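Local atomic coordinates of type III CBASS phage resistance system CD-NTase-associated protein Cap8 (Pseudomonas aeruginosa, PDB entry 6P8P), a protein that is a HORMA-domain component of a type III CBASS system, probably helping to control its cGAS-like nucleotidyltransferase during defence against bacteriophage. Residues A[39-50]-A[114-125]; A[55-66]-A[95-106]. The protein carries 2 engineered substitutions. All coordinates share one frame; numbering follows the deposited sequence.

Contact 1: residues A[39-50]-A[114-125]; sequences ELRAVTGVAASL and VQSALKKHSSRI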
loop_
_atom_site.group_PDB
_atom_site.type_symbol
_atom_site.label_atom_id
_atom_site.label_comp_id
_atom_site.label_asym_id
_atom_site.label_seq_id
_atom_site.Cartn_x
_atom_site.Cartn_y
_atom_site.Cartn_z
ATOM N N GLU A 39 7.419 10.135 8.439
ATOM C CA GLU A 39 6.100 10.111 7.821
ATOM C C GLU A 39 6.163 9.568 6.397
ATOM O O GLU A 39 5.302 8.778 5.997
ATOM C CB GLU A 39 5.460 11.488 7.814
ATOM C CG GLU A 39 4.814 11.875 9.139
ATOM C CD GLU A 39 4.027 13.182 9.081
ATOM O OE1 GLU A 39 3.410 13.504 8.044
ATOM O OE2 GLU A 39 4.018 13.903 10.098
ATOM N N LEU A 40 7.152 9.994 5.620
ATOM C CA LEU A 40 7.297 9.461 4.264
ATOM C C LEU A 40 7.505 7.949 4.280
ATOM O O LEU A 40 6.926 7.223 3.458
ATOM C CB LEU A 40 8.453 10.154 3.550
ATOM C CG LEU A 40 8.104 11.452 2.814
ATOM C CD1 LEU A 40 7.617 12.521 3.696
ATOM C CD2 LEU A 40 9.409 11.905 2.101
ATOM N N ARG A 41 8.314 7.449 5.211
ATOM C CA ARG A 41 8.526 6.014 5.304
ATOM C C ARG A 41 7.272 5.311 5.796
ATOM O O ARG A 41 6.985 4.189 5.372
ATOM C CB ARG A 41 9.728 5.713 6.211
ATOM C CG ARG A 41 11.073 6.098 5.624
ATOM C CD ARG A 41 12.224 5.767 6.582
ATOM N NE ARG A 41 13.524 6.017 5.974
ATOM C CZ ARG A 41 14.679 6.072 6.645
ATOM N NH1 ARG A 41 14.699 5.903 7.960
ATOM N NH2 ARG A 41 15.817 6.307 6.005
ATOM N N ALA A 42 6.466 5.987 6.610
ATOM C CA ALA A 42 5.257 5.341 7.137
ATOM C C ALA A 42 4.216 5.051 6.045
ATOM O O ALA A 42 3.403 4.127 6.196
ATOM C CB ALA A 42 4.637 6.219 8.223
ATOM N N VAL A 43 4.201 5.831 4.963
ATOM C CA VAL A 43 3.230 5.664 3.890
ATOM C C VAL A 43 3.791 4.808 2.753
ATOM O O VAL A 43 3.232 4.791 1.663
ATOM C CB VAL A 43 2.729 7.011 3.355
ATOM C CG1 VAL A 43 2.093 7.840 4.440
ATOM C CG2 VAL A 43 3.882 7.763 2.670
ATOM N N THR A 44 4.885 4.081 3.003
ATOM C CA THR A 44 5.551 3.328 1.942
ATOM C C THR A 44 4.608 2.359 1.253
ATOM O O THR A 44 4.641 2.212 0.024
ATOM C CB THR A 44 6.754 2.559 2.514
ATOM O OG1 THR A 44 7.780 3.468 2.896
ATOM C CG2 THR A 44 7.346 1.560 1.495
ATOM N N GLY A 45 3.756 1.672 2.020
ATOM C CA GLY A 45 2.854 0.721 1.383
ATOM C C GLY A 45 1.957 1.389 0.352
ATOM O O GLY A 45 1.789 0.901 -0.776
ATOM N N VAL A 46 1.373 2.523 0.725
ATOM C CA VAL A 46 0.493 3.241 -0.188
ATOM C C VAL A 46 1.299 3.793 -1.360
ATOM O O VAL A 46 0.913 3.665 -2.530
ATOM C CB VAL A 46 -0.260 4.361 0.563
ATOM C CG1 VAL A 46 -1.072 5.183 -0.411
ATOM C CG2 VAL A 46 -1.126 3.777 1.650
ATOM N N ALA A 47 2.422 4.441 -1.063
ATOM C CA ALA A 47 3.172 5.106 -2.118
ATOM C C ALA A 47 3.717 4.109 -3.127
ATOM O O ALA A 47 3.626 4.325 -4.346
ATOM C CB ALA A 47 4.302 5.916 -1.493
ATOM N N ALA A 48 4.269 2.993 -2.637
ATOM C CA ALA A 48 4.726 1.942 -3.534
ATOM C C ALA A 48 3.576 1.364 -4.343
ATOM O O ALA A 48 3.741 1.025 -5.515
ATOM C CB ALA A 48 5.446 0.859 -2.728
ATOM N N SER A 49 2.402 1.218 -3.739
ATOM C CA SER A 49 1.260 0.727 -4.500
ATOM C C SER A 49 0.963 1.617 -5.694
ATOM O O SER A 49 0.713 1.126 -6.802
ATOM C CB SER A 49 0.028 0.646 -3.584
ATOM O OG SER A 49 -1.155 0.238 -4.281
ATOM N N LEU A 50 0.995 2.925 -5.479
ATOM C CA LEU A 50 0.705 3.875 -6.545
ATOM C C LEU A 50 1.789 3.855 -7.614
ATOM O O LEU A 50 1.499 3.987 -8.803
ATOM C CB LEU A 50 0.570 5.285 -5.955
ATOM C CG LEU A 50 -0.605 5.498 -5.014
ATOM C CD1 LEU A 50 -0.453 6.836 -4.281
ATOM C CD2 LEU A 50 -1.913 5.412 -5.758
ATOM N N VAL A 114 -7.039 4.988 -0.828
ATOM C CA VAL A 114 -5.718 5.594 -0.686
ATOM C C VAL A 114 -5.762 6.762 0.279
ATOM O O VAL A 114 -4.872 6.908 1.115
ATOM C CB VAL A 114 -5.184 5.991 -2.066
ATOM C CG1 VAL A 114 -3.974 6.894 -1.916
ATOM C CG2 VAL A 114 -4.836 4.749 -2.834
ATOM N N GLN A 115 -6.759 7.646 0.156
ATOM C CA GLN A 115 -6.798 8.806 1.040
ATOM C C GLN A 115 -6.997 8.383 2.488
ATOM O O GLN A 115 -6.362 8.938 3.391
ATOM C CB GLN A 115 -7.888 9.787 0.589
ATOM C CG GLN A 115 -7.573 10.395 -0.782
ATOM C CD GLN A 115 -8.522 11.502 -1.205
ATOM O OE1 GLN A 115 -8.113 12.523 -1.789
ATOM N NE2 GLN A 115 -9.795 11.303 -0.936
ATOM N N SER A 116 -7.832 7.357 2.722
ATOM C CA SER A 116 -7.993 6.834 4.076
ATOM C C SER A 116 -6.705 6.225 4.608
ATOM O O SER A 116 -6.366 6.410 5.777
ATOM C CB SER A 116 -9.121 5.795 4.111
ATOM O OG SER A 116 -10.362 6.400 3.859
ATOM N N ALA A 117 -6.003 5.453 3.785
ATOM C CA ALA A 117 -4.751 4.842 4.205
ATOM C C ALA A 117 -3.709 5.891 4.544
ATOM O O ALA A 117 -2.937 5.719 5.492
ATOM C CB ALA A 117 -4.234 3.905 3.118
ATOM N N LEU A 118 -3.639 6.968 3.764
ATOM C CA LEU A 118 -2.667 8.010 4.062
ATOM C C LEU A 118 -3.009 8.724 5.360
ATOM O O LEU A 118 -2.112 9.082 6.136
ATOM C CB LEU A 118 -2.614 9.020 2.919
ATOM C CG LEU A 118 -1.962 8.527 1.653
ATOM C CD1 LEU A 118 -2.026 9.595 0.541
ATOM C CD2 LEU A 118 -0.490 8.156 1.853
ATOM N N LYS A 119 -4.301 8.962 5.592
ATOM C CA LYS A 119 -4.746 9.727 6.749
ATOM C C LYS A 119 -4.346 9.053 8.046
ATOM O O LYS A 119 -4.222 9.728 9.074
ATOM C CB LYS A 119 -6.255 9.927 6.668
ATOM C CG LYS A 119 -6.867 10.676 7.830
ATOM C CD LYS A 119 -8.376 10.825 7.620
ATOM C CE LYS A 119 -9.133 10.915 8.941
ATOM N NZ LYS A 119 -10.603 10.817 8.724
ATOM N N LYS A 120 -4.091 7.748 8.005
ATOM C CA LYS A 120 -3.649 7.060 9.207
ATOM C C LYS A 120 -2.278 7.541 9.659
ATOM O O LYS A 120 -1.957 7.466 10.848
ATOM C CB LYS A 120 -3.564 5.548 8.969
ATOM C CG LYS A 120 -4.824 4.850 8.505
ATOM C CD LYS A 120 -4.602 3.315 8.452
ATOM C CE LYS A 120 -3.652 2.813 9.557
ATOM N NZ LYS A 120 -3.351 1.357 9.542
ATOM N N HIS A 121 -1.436 7.991 8.720
ATOM C CA HIS A 121 -0.045 8.256 9.014
ATOM C C HIS A 121 0.333 9.725 8.957
ATOM O O HIS A 121 1.392 10.084 9.474
ATOM C CB HIS A 121 0.878 7.526 8.020
ATOM C CG HIS A 121 0.656 6.055 7.957
ATOM N ND1 HIS A 121 1.019 5.213 8.982
ATOM C CD2 HIS A 121 0.146 5.266 6.979
ATOM C CE1 HIS A 121 0.697 3.969 8.660
ATOM N NE2 HIS A 121 0.176 3.974 7.444
ATOM N N SER A 122 -0.469 10.557 8.303
ATOM C CA SER A 122 -0.020 11.899 7.979
ATOM C C SER A 122 -1.220 12.754 7.622
ATOM O O SER A 122 -2.177 12.279 7.017
ATOM C CB SER A 122 0.997 11.857 6.815
ATOM O OG SER A 122 1.386 13.152 6.387
ATOM N N SER A 123 -1.133 14.035 7.958
ATOM C CA SER A 123 -2.026 15.036 7.388
ATOM C C SER A 123 -1.334 15.859 6.303
ATOM O O SER A 123 -2.005 16.589 5.569
ATOM C CB SER A 123 -2.552 15.952 8.490
ATOM O OG SER A 123 -1.507 16.712 9.056
ATOM N N ARG A 124 -0.021 15.715 6.159
ATOM C CA ARG A 124 0.727 16.489 5.177
ATOM C C ARG A 124 0.854 15.762 3.852
ATOM O O ARG A 124 1.020 16.414 2.797
ATOM C CB ARG A 124 2.125 16.825 5.706
ATOM C CG ARG A 124 2.097 17.705 6.971
ATOM C CD ARG A 124 3.479 17.971 7.499
ATOM N NE ARG A 124 3.438 18.852 8.664
ATOM C CZ ARG A 124 3.370 20.171 8.599
ATOM N NH1 ARG A 124 3.333 20.763 7.424
ATOM N NH2 ARG A 124 3.324 20.892 9.709
ATOM N N ILE A 125 0.803 14.431 3.883
ATOM C CA ILE A 125 0.897 13.633 2.668
ATOM C C ILE A 125 -0.521 13.294 2.253
ATOM O O ILE A 125 -1.237 12.608 2.989
ATOM C CB ILE A 125 1.723 12.358 2.864
ATOM C CG1 ILE A 125 3.127 12.689 3.335
ATOM C CG2 ILE A 125 1.737 11.527 1.543
ATOM C CD1 ILE A 125 3.815 11.483 3.954
HETATM O O HOH W 1 1.323 14.924 9.288
HETATM O O HOH W 2 1.302 12.814 11.218
#

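Contact 2: residues A[55-66]-A[95-106]; sequences APKSAPIVATCD and PLKGDWGMSLPC. Engineered in segment 95-106: Met102 (natural residue Val).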
loop_
_atom_site.group_PDB
_atom_site.type_symbol
_atom_site.label_atom_id
_atom_site.label_comp_id
_atom_site.label_asym_id
_atom_site.label_seq_id
_atom_site.Cartn_x
_atom_site.Cartn_y
_atom_site.Cartn_z
ATOM N N ALA A 55 1.187 5.465 -11.377
ATOM C CA ALA A 55 0.504 6.736 -11.180
ATOM C C ALA A 55 1.412 7.925 -11.448
ATOM O O ALA A 55 0.909 8.924 -11.991
ATOM C CB ALA A 55 -0.089 6.822 -9.773
ATOM N N PRO A 56 2.713 7.913 -11.094
ATOM C CA PRO A 56 3.535 9.103 -11.356
ATOM C C PRO A 56 4.158 9.157 -12.750
ATOM O O PRO A 56 5.107 9.916 -12.962
ATOM C CB PRO A 56 4.622 9.039 -10.276
ATOM C CG PRO A 56 4.232 7.907 -9.330
ATOM C CD PRO A 56 3.362 6.972 -10.155
ATOM N N LYS A 57 3.660 8.370 -13.702
ATOM C CA LYS A 57 4.238 8.425 -15.037
ATOM C C LYS A 57 3.941 9.766 -15.704
ATOM O O LYS A 57 4.821 10.361 -16.349
ATOM C CB LYS A 57 3.706 7.279 -15.899
ATOM C CG LYS A 57 4.303 7.271 -17.313
ATOM C CD LYS A 57 3.719 6.182 -18.195
ATOM C CE LYS A 57 4.166 6.401 -19.646
ATOM N NZ LYS A 57 3.848 5.268 -20.551
ATOM N N SER A 58 2.686 10.219 -15.624
ATOM C CA SER A 58 2.261 11.424 -16.324
ATOM C C SER A 58 1.713 12.500 -15.401
ATOM O O SER A 58 1.295 13.553 -15.886
ATOM C CB SER A 58 1.215 11.090 -17.394
ATOM O OG SER A 58 1.773 10.203 -18.343
ATOM N N ALA A 59 1.703 12.268 -14.094
ATOM C CA ALA A 59 1.219 13.192 -13.109
ATOM C C ALA A 59 2.269 13.111 -12.003
ATOM O O ALA A 59 2.527 12.021 -11.495
ATOM C CB ALA A 59 -0.157 12.842 -12.568
ATOM N N PRO A 60 2.858 14.225 -11.584
ATOM C CA PRO A 60 3.997 14.134 -10.651
ATOM C C PRO A 60 3.585 13.954 -9.192
ATOM O O PRO A 60 2.515 14.362 -8.759
ATOM C CB PRO A 60 4.729 15.469 -10.858
ATOM C CG PRO A 60 3.613 16.431 -11.268
ATOM C CD PRO A 60 2.645 15.602 -12.089
ATOM N N ILE A 61 4.467 13.297 -8.444
ATOM C CA ILE A 61 4.524 13.470 -6.998
ATOM C C ILE A 61 5.017 14.883 -6.721
ATOM O O ILE A 61 6.029 15.315 -7.284
ATOM C CB ILE A 61 5.458 12.423 -6.372
ATOM C CG1 ILE A 61 4.891 11.033 -6.569
ATOM C CG2 ILE A 61 5.672 12.774 -4.907
ATOM C CD1 ILE A 61 5.916 9.914 -6.405
ATOM N N VAL A 62 4.264 15.652 -5.940
ATOM C CA VAL A 62 4.612 17.058 -5.720
ATOM C C VAL A 62 4.892 17.323 -4.261
ATOM O O VAL A 62 4.006 17.163 -3.419
ATOM C CB VAL A 62 3.521 18.011 -6.214
ATOM C CG1 VAL A 62 3.977 19.453 -6.010
ATOM C CG2 VAL A 62 3.201 17.742 -7.674
ATOM N N ALA A 63 6.110 17.771 -3.968
ATOM C CA ALA A 63 6.484 18.223 -2.636
ATOM C C ALA A 63 6.449 19.746 -2.603
ATOM O O ALA A 63 6.916 20.397 -3.551
ATOM C CB ALA A 63 7.885 17.731 -2.275
ATOM N N THR A 64 5.841 20.290 -1.547
ATOM C CA THR A 64 5.774 21.723 -1.273
ATOM C C THR A 64 6.423 22.001 0.076
ATOM O O THR A 64 6.433 21.154 0.972
ATOM C CB THR A 64 4.326 22.232 -1.286
ATOM O OG1 THR A 64 3.519 21.475 -0.383
ATOM C CG2 THR A 64 3.715 22.126 -2.681
ATOM N N CYS A 65 6.982 23.199 0.226
ATOM C CA CYS A 65 7.714 23.514 1.447
ATOM C C CYS A 65 7.895 25.029 1.497
ATOM O O CYS A 65 7.428 25.748 0.608
ATOM C CB CYS A 65 9.073 22.816 1.481
ATOM S SG CYS A 65 10.292 23.520 0.249
ATOM N N ASP A 66 8.569 25.498 2.547
ATOM C CA ASP A 66 9.096 26.869 2.602
ATOM C C ASP A 66 10.301 26.918 1.662
ATOM O O ASP A 66 11.462 26.768 2.060
ATOM C CB ASP A 66 9.490 27.262 4.019
ATOM C CG ASP A 66 10.230 28.590 4.074
ATOM O OD1 ASP A 66 10.083 29.394 3.134
ATOM O OD2 ASP A 66 10.973 28.811 5.058
ATOM N N PRO A 95 14.149 20.160 0.698
ATOM C CA PRO A 95 12.906 20.065 -0.076
ATOM C C PRO A 95 11.637 19.966 0.775
ATOM O O PRO A 95 10.535 20.136 0.237
ATOM C CB PRO A 95 13.116 18.791 -0.904
ATOM C CG PRO A 95 14.563 18.479 -0.845
ATOM C CD PRO A 95 15.019 18.982 0.489
ATOM N N LEU A 96 11.744 19.670 2.065
ATOM C CA LEU A 96 10.580 19.647 2.947
ATOM C C LEU A 96 10.705 20.675 4.075
ATOM O O LEU A 96 10.149 20.508 5.155
ATOM C CB LEU A 96 10.363 18.249 3.511
ATOM C CG LEU A 96 10.106 17.146 2.473
ATOM C CD1 LEU A 96 9.901 15.807 3.167
ATOM C CD2 LEU A 96 8.929 17.448 1.578
ATOM N N LYS A 97 11.386 21.775 3.809
ATOM C CA LYS A 97 11.602 22.796 4.827
ATOM C C LYS A 97 10.284 23.364 5.334
ATOM O O LYS A 97 9.384 23.686 4.548
ATOM C CB LYS A 97 12.470 23.901 4.240
ATOM C CG LYS A 97 12.918 24.941 5.267
ATOM C CD LYS A 97 13.822 25.949 4.561
ATOM C CE LYS A 97 14.594 26.782 5.574
ATOM N NZ LYS A 97 13.682 27.379 6.574
ATOM N N GLY A 98 10.169 23.480 6.656
ATOM C CA GLY A 98 9.062 24.236 7.216
ATOM C C GLY A 98 7.748 23.508 7.086
ATOM O O GLY A 98 7.651 22.305 7.333
ATOM N N ASP A 99 6.721 24.253 6.674
ATOM C CA ASP A 99 5.346 23.758 6.551
ATOM C C ASP A 99 5.233 23.003 5.226
ATOM O O ASP A 99 4.821 23.532 4.193
ATOM C CB ASP A 99 4.355 24.907 6.630
ATOM C CG ASP A 99 2.926 24.451 6.491
ATOM O OD1 ASP A 99 2.652 23.267 6.718
ATOM O OD2 ASP A 99 2.075 25.285 6.148
ATOM N N TRP A 100 5.621 21.740 5.262
ATOM C CA TRP A 100 5.766 20.957 4.047
ATOM C C TRP A 100 4.516 20.140 3.769
ATOM O O TRP A 100 3.683 19.899 4.648
ATOM C CB TRP A 100 6.986 20.032 4.148
ATOM C CG TRP A 100 6.885 18.960 5.188
ATOM C CD1 TRP A 100 7.270 19.041 6.504
ATOM C CD2 TRP A 100 6.379 17.626 5.000
ATOM N NE1 TRP A 100 7.038 17.848 7.138
ATOM C CE2 TRP A 100 6.471 16.967 6.242
ATOM C CE3 TRP A 100 5.837 16.936 3.908
ATOM C CZ2 TRP A 100 6.072 15.650 6.410
ATOM C CZ3 TRP A 100 5.428 15.632 4.088
ATOM C CH2 TRP A 100 5.544 15.004 5.321
ATOM N N GLY A 101 4.388 19.722 2.511
ATOM C CA GLY A 101 3.325 18.814 2.129
ATOM C C GLY A 101 3.765 18.008 0.937
ATOM O O GLY A 101 4.763 18.310 0.276
ATOM N N MET A 102 3.014 16.946 0.663
ATOM C CA MET A 102 3.264 16.104 -0.492
ATOM C C MET A 102 1.938 15.657 -1.082
ATOM O O MET A 102 1.023 15.268 -0.349
ATOM C CB MET A 102 4.103 14.871 -0.140
ATOM C CG MET A 102 5.546 15.146 0.091
ATOM S SD MET A 102 6.455 13.626 0.225
ATOM C CE MET A 102 6.206 12.914 -1.412
ATOM N N SER A 103 1.846 15.705 -2.409
ATOM C CA SER A 103 0.631 15.329 -3.124
ATOM C C SER A 103 0.962 14.184 -4.060
ATOM O O SER A 103 1.731 14.355 -5.008
ATOM C CB SER A 103 0.037 16.503 -3.902
ATOM O OG SER A 103 -1.086 16.030 -4.623
ATOM N N LEU A 104 0.398 13.029 -3.779
ATOM C CA LEU A 104 0.628 11.830 -4.562
ATOM C C LEU A 104 -0.454 11.654 -5.611
ATOM O O LEU A 104 -1.657 11.692 -5.275
ATOM C CB LEU A 104 0.637 10.609 -3.645
ATOM C CG LEU A 104 1.520 10.627 -2.395
ATOM C CD1 LEU A 104 1.462 9.284 -1.693
ATOM C CD2 LEU A 104 2.962 10.954 -2.749
ATOM N N PRO A 105 -0.071 11.385 -6.859
ATOM C CA PRO A 105 -1.066 11.097 -7.892
ATOM C C PRO A 105 -1.679 9.726 -7.673
ATOM O O PRO A 105 -1.002 8.764 -7.301
ATOM C CB PRO A 105 -0.259 11.175 -9.208
ATOM C CG PRO A 105 1.123 10.677 -8.775
ATOM C CD PRO A 105 1.305 11.220 -7.350
ATOM N N CYS A 106 -2.972 9.647 -7.956
ATOM C CA CYS A 106 -3.712 8.435 -7.715
ATOM C C CYS A 106 -4.885 8.289 -8.665
ATOM O O CYS A 106 -5.622 9.253 -8.864
ATOM C CB CYS A 106 -4.210 8.448 -6.266
ATOM S SG CYS A 106 -5.233 7.017 -5.769
HETATM O O HOH W 3 3.331 22.882 1.795
HETATM O O HOH W 4 10.866 27.496 7.559
#

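Contact 1: residues A[39-50]-A[114-125]
Helix 44-50 and the end of helix 35-42 pack on helix 114-119 and the turn that follows it, in a largely buried apolar contact with a polar edge. The axes of 44-50 and 114-119 run roughly antiparallel, at 149°, and 9.8 Å apart. Ala117, with only a methyl group, leaves room for Val46, whose CG2 meets Ala117 CB at 3.4 Å, a tight contact, while its CG1, anti to the backbone N (chi1 175°), touches both Val114 CG1 and Leu118 CD2. Val43, N-cap of 44-50 at the kink between the two helices, crosses Leu118 at about a right angle and meets Ile125 CD1 tip to tip through CG2. Within the HORMA domain these helices lie beside the sheet, and Ile125 begins its outer strand 125-129. The His121 ring carries the carbonyl oxygen of Ala42 over the centre of one face, 3.4 Å above the plane, and Lys120 CB over the other. At the polar edge Ser122 OG donates to Glu39 OE1 (2.6 Å), on the anti side of the carboxylate. The same hydroxyl accepts from the backbone N of Arg124 and of Ile125 (2.9 Å), an ST turn and ST motif.

Contact 2: residues A[55-66]-A[95-106]
Val62 and Ser103 exchange two backbone hydrogen bonds, Val62 N to Ser103 O (3.0 Å) and Ser103 N to Val62 O (2.8 Å), and Thr64 and Gly101 repeat the pattern two residues on. Between these hydrogen-bonded pairs, Ala63 and Met102 form a non-hydrogen-bonded one. Gly101, with no side chain, leaves room for Thr64 OG1, which shares water 3 with Asp99 O. On the face of Ala63, in one of its two modelled conformers, the engineered Met102 bends at chi3 (63°), which brings CE to 3.5 Å from Ile61 CG2; the same branch of Ile61 lies alongside Leu104 CD2. Strands 61-64 and 101-106 are thus antiparallel neighbours within the mixed sheet of the HORMA domain, flanked by 69-75 and 125-129. At one end Pro105, whose ring nitrogen has no hydrogen to give, closes the pairing with apolar packing: its ring fits among Ala55, Pro56, Ala59 and Ile61, with CB 3.8 Å from Ala59 CB. At the other end the chain of 95-100 curls round Cys65, whose CB sits 3.2 Å from Lys97 O, and that carbonyl also takes the backbone N-H of Asp66 (2.8 Å, 166°). In one of two modelled conformers of Asp66, Lys97 runs beside it in a tentative, weak salt bridge, NZ to OD2 at 3.4 Å, which water 4 also spans. Gly98, with positive phi, carries the chain through the turn. Farther out, Ile24, Trp21 and Leu28 of helix 17-29 cover Ile61 and Met102, whereas Arg128 binds Ser103 OG and Pro60 O.

How the contacts relate
Contact 1 packs helices against each other beside the sheet, contact 2 pairs two of its strands, and the two, about 12 Å apart centre to centre, meet at both ends. Both connections are short in sequence: helix 44-52 leads into strand 61-64, and strand 101-106 leads into helix 111-119. At one end Arg124 NH1 forms a salt bridge with Asp99 OD1 (2.7 Å) and probably a hydrogen bond with Trp100 O (2.9 Å), while its guanidinium makes a cation-pi contact with the indole. Leu40 CD1 presses on Trp100 CH2 at 3.6 Å. At the other end Leu50 CD1 touches Pro105 O, also at 3.6 Å. A bound calcium ion lies near this end, about 8 Å from the side chain of Leu50 and about 9 Å from that of Ala55.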